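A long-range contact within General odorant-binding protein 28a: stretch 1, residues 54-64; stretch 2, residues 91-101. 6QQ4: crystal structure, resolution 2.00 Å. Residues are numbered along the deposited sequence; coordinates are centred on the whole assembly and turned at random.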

# COMPACT_ATOMS: atom_id res chain seq x y z
N ILE A 54 -7.48 0.80 -3.14
CA ILE A 54 -7.32 -0.48 -2.46
C ILE A 54 -7.82 -0.35 -1.02
O ILE A 54 -8.29 -1.32 -0.41
CB ILE A 54 -5.84 -0.99 -2.52
CG1 ILE A 54 -5.69 -2.36 -1.85
CG2 ILE A 54 -4.86 0.06 -1.97
CD1 ILE A 54 -6.49 -3.51 -2.51
N LEU A 55 -7.78 0.87 -0.49
CA LEU A 55 -8.42 1.18 0.79
C LEU A 55 -9.63 2.07 0.55
O LEU A 55 -9.52 3.11 -0.10
CB LEU A 55 -7.43 1.87 1.74
CG LEU A 55 -7.93 2.11 3.16
CD1 LEU A 55 -8.20 0.80 3.81
CD2 LEU A 55 -6.89 2.93 3.97
N ASP A 56 -10.79 1.67 1.07
CA ASP A 56 -12.00 2.44 0.80
C ASP A 56 -12.30 3.44 1.91
O ASP A 56 -11.64 3.46 2.95
CB ASP A 56 -13.21 1.52 0.57
CG ASP A 56 -13.59 0.69 1.79
OD1 ASP A 56 -13.50 1.19 2.94
OD2 ASP A 56 -14.01 -0.47 1.60
N ALA A 57 -13.32 4.26 1.67
CA ALA A 57 -13.72 5.37 2.53
C ALA A 57 -14.12 4.94 3.95
O ALA A 57 -14.23 5.78 4.84
CB ALA A 57 -14.89 6.13 1.87
N ASN A 58 -14.34 3.65 4.16
CA ASN A 58 -14.54 3.14 5.51
C ASN A 58 -13.31 2.42 6.05
O ASN A 58 -13.37 1.70 7.05
CB ASN A 58 -15.76 2.22 5.56
CG ASN A 58 -17.05 3.00 5.81
OD1 ASN A 58 -17.64 3.54 4.89
ND2 ASN A 58 -17.46 3.07 7.08
N GLY A 59 -12.18 2.62 5.38
CA GLY A 59 -10.91 2.10 5.88
C GLY A 59 -10.79 0.59 5.86
O GLY A 59 -10.14 -0.01 6.72
N LYS A 60 -11.42 -0.04 4.87
CA LYS A 60 -11.31 -1.48 4.70
C LYS A 60 -10.74 -1.76 3.32
O LYS A 60 -10.89 -0.94 2.42
CB LYS A 60 -12.66 -2.16 4.88
CG LYS A 60 -13.39 -1.80 6.18
CD LYS A 60 -12.69 -2.34 7.41
CE LYS A 60 -13.48 -2.02 8.67
NZ LYS A 60 -12.59 -1.72 9.85
N LEU A 61 -10.07 -2.89 3.15
CA LEU A 61 -9.46 -3.20 1.86
C LEU A 61 -10.56 -3.47 0.82
O LEU A 61 -11.54 -4.16 1.11
CB LEU A 61 -8.52 -4.41 1.97
CG LEU A 61 -7.29 -4.40 1.07
CD1 LEU A 61 -6.26 -3.41 1.60
CD2 LEU A 61 -6.70 -5.79 0.94
N ASP A 62 -10.39 -2.91 -0.37
CA ASP A 62 -11.33 -3.08 -1.47
C ASP A 62 -10.63 -3.75 -2.65
O ASP A 62 -9.88 -3.11 -3.38
CB ASP A 62 -11.90 -1.73 -1.89
CG ASP A 62 -13.13 -1.86 -2.78
OD1 ASP A 62 -13.19 -2.79 -3.61
OD2 ASP A 62 -14.04 -1.01 -2.64
N THR A 63 -10.89 -5.04 -2.84
CA THR A 63 -10.16 -5.83 -3.83
C THR A 63 -10.82 -5.87 -5.20
O THR A 63 -10.24 -6.44 -6.13
CB THR A 63 -9.97 -7.26 -3.36
OG1 THR A 63 -11.23 -7.80 -2.95
CG2 THR A 63 -8.97 -7.31 -2.18
N GLU A 64 -12.01 -5.29 -5.34
CA GLU A 64 -12.66 -5.17 -6.64
C GLU A 64 -11.78 -4.36 -7.60
O GLU A 64 -10.90 -3.63 -7.16
CB GLU A 64 -14.04 -4.52 -6.51
N CYS A 91 -4.87 -10.61 2.38
CA CYS A 91 -4.77 -9.53 3.36
C CYS A 91 -6.10 -8.84 3.63
O CYS A 91 -6.29 -8.27 4.70
CB CYS A 91 -3.71 -8.52 2.91
SG CYS A 91 -2.03 -9.23 2.89
N ALA A 92 -7.04 -8.92 2.69
CA ALA A 92 -8.38 -8.37 2.90
C ALA A 92 -9.10 -9.07 4.04
O ALA A 92 -10.13 -8.58 4.50
CB ALA A 92 -9.22 -8.48 1.62
N ALA A 93 -8.55 -10.18 4.51
CA ALA A 93 -9.18 -10.96 5.56
C ALA A 93 -8.68 -10.64 6.97
O ALA A 93 -9.23 -11.15 7.96
CB ALA A 93 -9.01 -12.44 5.26
N ILE A 94 -7.63 -9.84 7.11
CA ILE A 94 -7.10 -9.60 8.45
C ILE A 94 -8.01 -8.66 9.25
O ILE A 94 -8.80 -7.91 8.68
CB ILE A 94 -5.67 -9.00 8.41
CG1 ILE A 94 -5.70 -7.60 7.79
CG2 ILE A 94 -4.70 -9.93 7.68
CD1 ILE A 94 -4.39 -6.90 7.89
N THR A 95 -7.90 -8.70 10.57
CA THR A 95 -8.58 -7.72 11.41
C THR A 95 -7.72 -6.46 11.63
O THR A 95 -6.54 -6.55 11.97
CB THR A 95 -8.96 -8.32 12.78
OG1 THR A 95 -7.81 -8.94 13.37
CG2 THR A 95 -10.06 -9.35 12.62
N VAL A 96 -8.33 -5.29 11.43
CA VAL A 96 -7.63 -4.00 11.49
C VAL A 96 -8.36 -3.04 12.43
O VAL A 96 -9.51 -3.28 12.77
CB VAL A 96 -7.53 -3.37 10.10
CG1 VAL A 96 -6.84 -4.34 9.13
CG2 VAL A 96 -8.90 -2.99 9.58
N PRO A 97 -7.70 -1.94 12.86
CA PRO A 97 -8.41 -1.01 13.74
C PRO A 97 -9.36 -0.09 12.99
O PRO A 97 -9.28 -0.00 11.77
CB PRO A 97 -7.29 -0.18 14.38
CG PRO A 97 -6.00 -0.92 14.06
CD PRO A 97 -6.28 -1.59 12.74
N ASP A 98 -10.22 0.61 13.72
CA ASP A 98 -11.17 1.54 13.10
C ASP A 98 -10.46 2.79 12.58
O ASP A 98 -10.92 3.44 11.64
CB ASP A 98 -12.25 1.94 14.11
CG ASP A 98 -13.12 0.76 14.53
OD1 ASP A 98 -13.39 -0.14 13.70
OD2 ASP A 98 -13.54 0.74 15.71
N ASP A 99 -9.34 3.13 13.21
CA ASP A 99 -8.48 4.21 12.74
C ASP A 99 -7.90 3.87 11.36
O ASP A 99 -7.19 2.88 11.23
CB ASP A 99 -7.37 4.46 13.77
CG ASP A 99 -6.45 5.63 13.39
OD1 ASP A 99 -5.97 5.69 12.25
OD2 ASP A 99 -6.20 6.48 14.24
N HIS A 100 -8.20 4.68 10.35
CA HIS A 100 -7.85 4.36 8.97
C HIS A 100 -6.33 4.40 8.72
O HIS A 100 -5.80 3.68 7.87
CB HIS A 100 -8.56 5.31 8.00
CG HIS A 100 -10.05 5.13 7.96
ND1 HIS A 100 -10.86 5.76 7.03
CD2 HIS A 100 -10.89 4.38 8.73
CE1 HIS A 100 -12.12 5.41 7.23
NE2 HIS A 100 -12.16 4.58 8.26
N CYS A 101 -5.65 5.26 9.45
CA CYS A 101 -4.21 5.36 9.33
C CYS A 101 -3.59 4.06 9.81
O CYS A 101 -2.77 3.46 9.11
CB CYS A 101 -3.68 6.56 10.11
SG CYS A 101 -4.34 8.12 9.52
O HOH W 1 -10.67 0.62 9.52

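No direct hydrogen bond joins these two stretches of General odorant-binding protein 28a; they are held by ring packing, apolar contacts, one bridging water and a loose electrostatic approach. The backbones come near each other at two places, with Gly 59 CA 4.9 Å from His 100 CA and Leu 61 CA 5.4 Å from Ala 92 CA.

Each stretch first sets its own shape. In the first, a type I turn runs from Asp 56 to Gly 59, closed by a bond of 2.6 Å from Gly 59 N to Asp 56 O. The carboxylate of Asp 56 turns back over this loop: its OD1 accepts from Asn 58 N at 2.9 Å and from Lys 60 N at 3.1 Å, a task suited to a short acidic side chain. Beyond the turn the chain doubles back, with Asp 56 N bonded to Lys 60 O at 2.9 Å and Asp 62 N to Ile 54 O at 2.6 Å. In the second stretch, Cys 91 to Ile 94 forms another type I turn, and Asp 99 caps the helix that starts at His 100, its OD1 accepting a weak bond from Cys 101 N at 2.9 Å.

The largest share of the contact belongs to His 100. Gly 59 CA lies 3.6 Å from the centroid of its ring and almost on the ring normal, a CH-pi contact in which a slightly polarised C-H group meets the pi cloud. Glycine fits for two reasons: its positive phi is easily reached without a side chain, and an ideal CB here would lie 2.3 Å from His 100 CD2, a clash. At the ring edge, Ala 57 O approaches His 100 CE1 at 3.2 Å, placing a carbonyl oxygen beside a polarised ring carbon.

Apolar packing continues at the other close approach. Leu 61 CD2 reaches Ala 92 CB at 3.7 Å, and Thr 63 CG2 touches the same Ala 92 CB at 4.0 Å. The methyl of Ala 92 meets both neighbours, and Leu 61 CD2 also comes within 3.6 Å of the backbone atom Ala 92 N.

Polar links gather around Lys 60, whose long chain carries its amine to the second stretch. Lys 60 NZ donates to a water at 3.0 Å, and that water donates to Gly 59 O at 2.9 Å and to Pro 97 O at 2.7 Å, joining the stretches indirectly. Lys 60 NZ also lies 4.2 Å from Asp 98 OD1, too far for a salt bridge, though the opposite charges still attract.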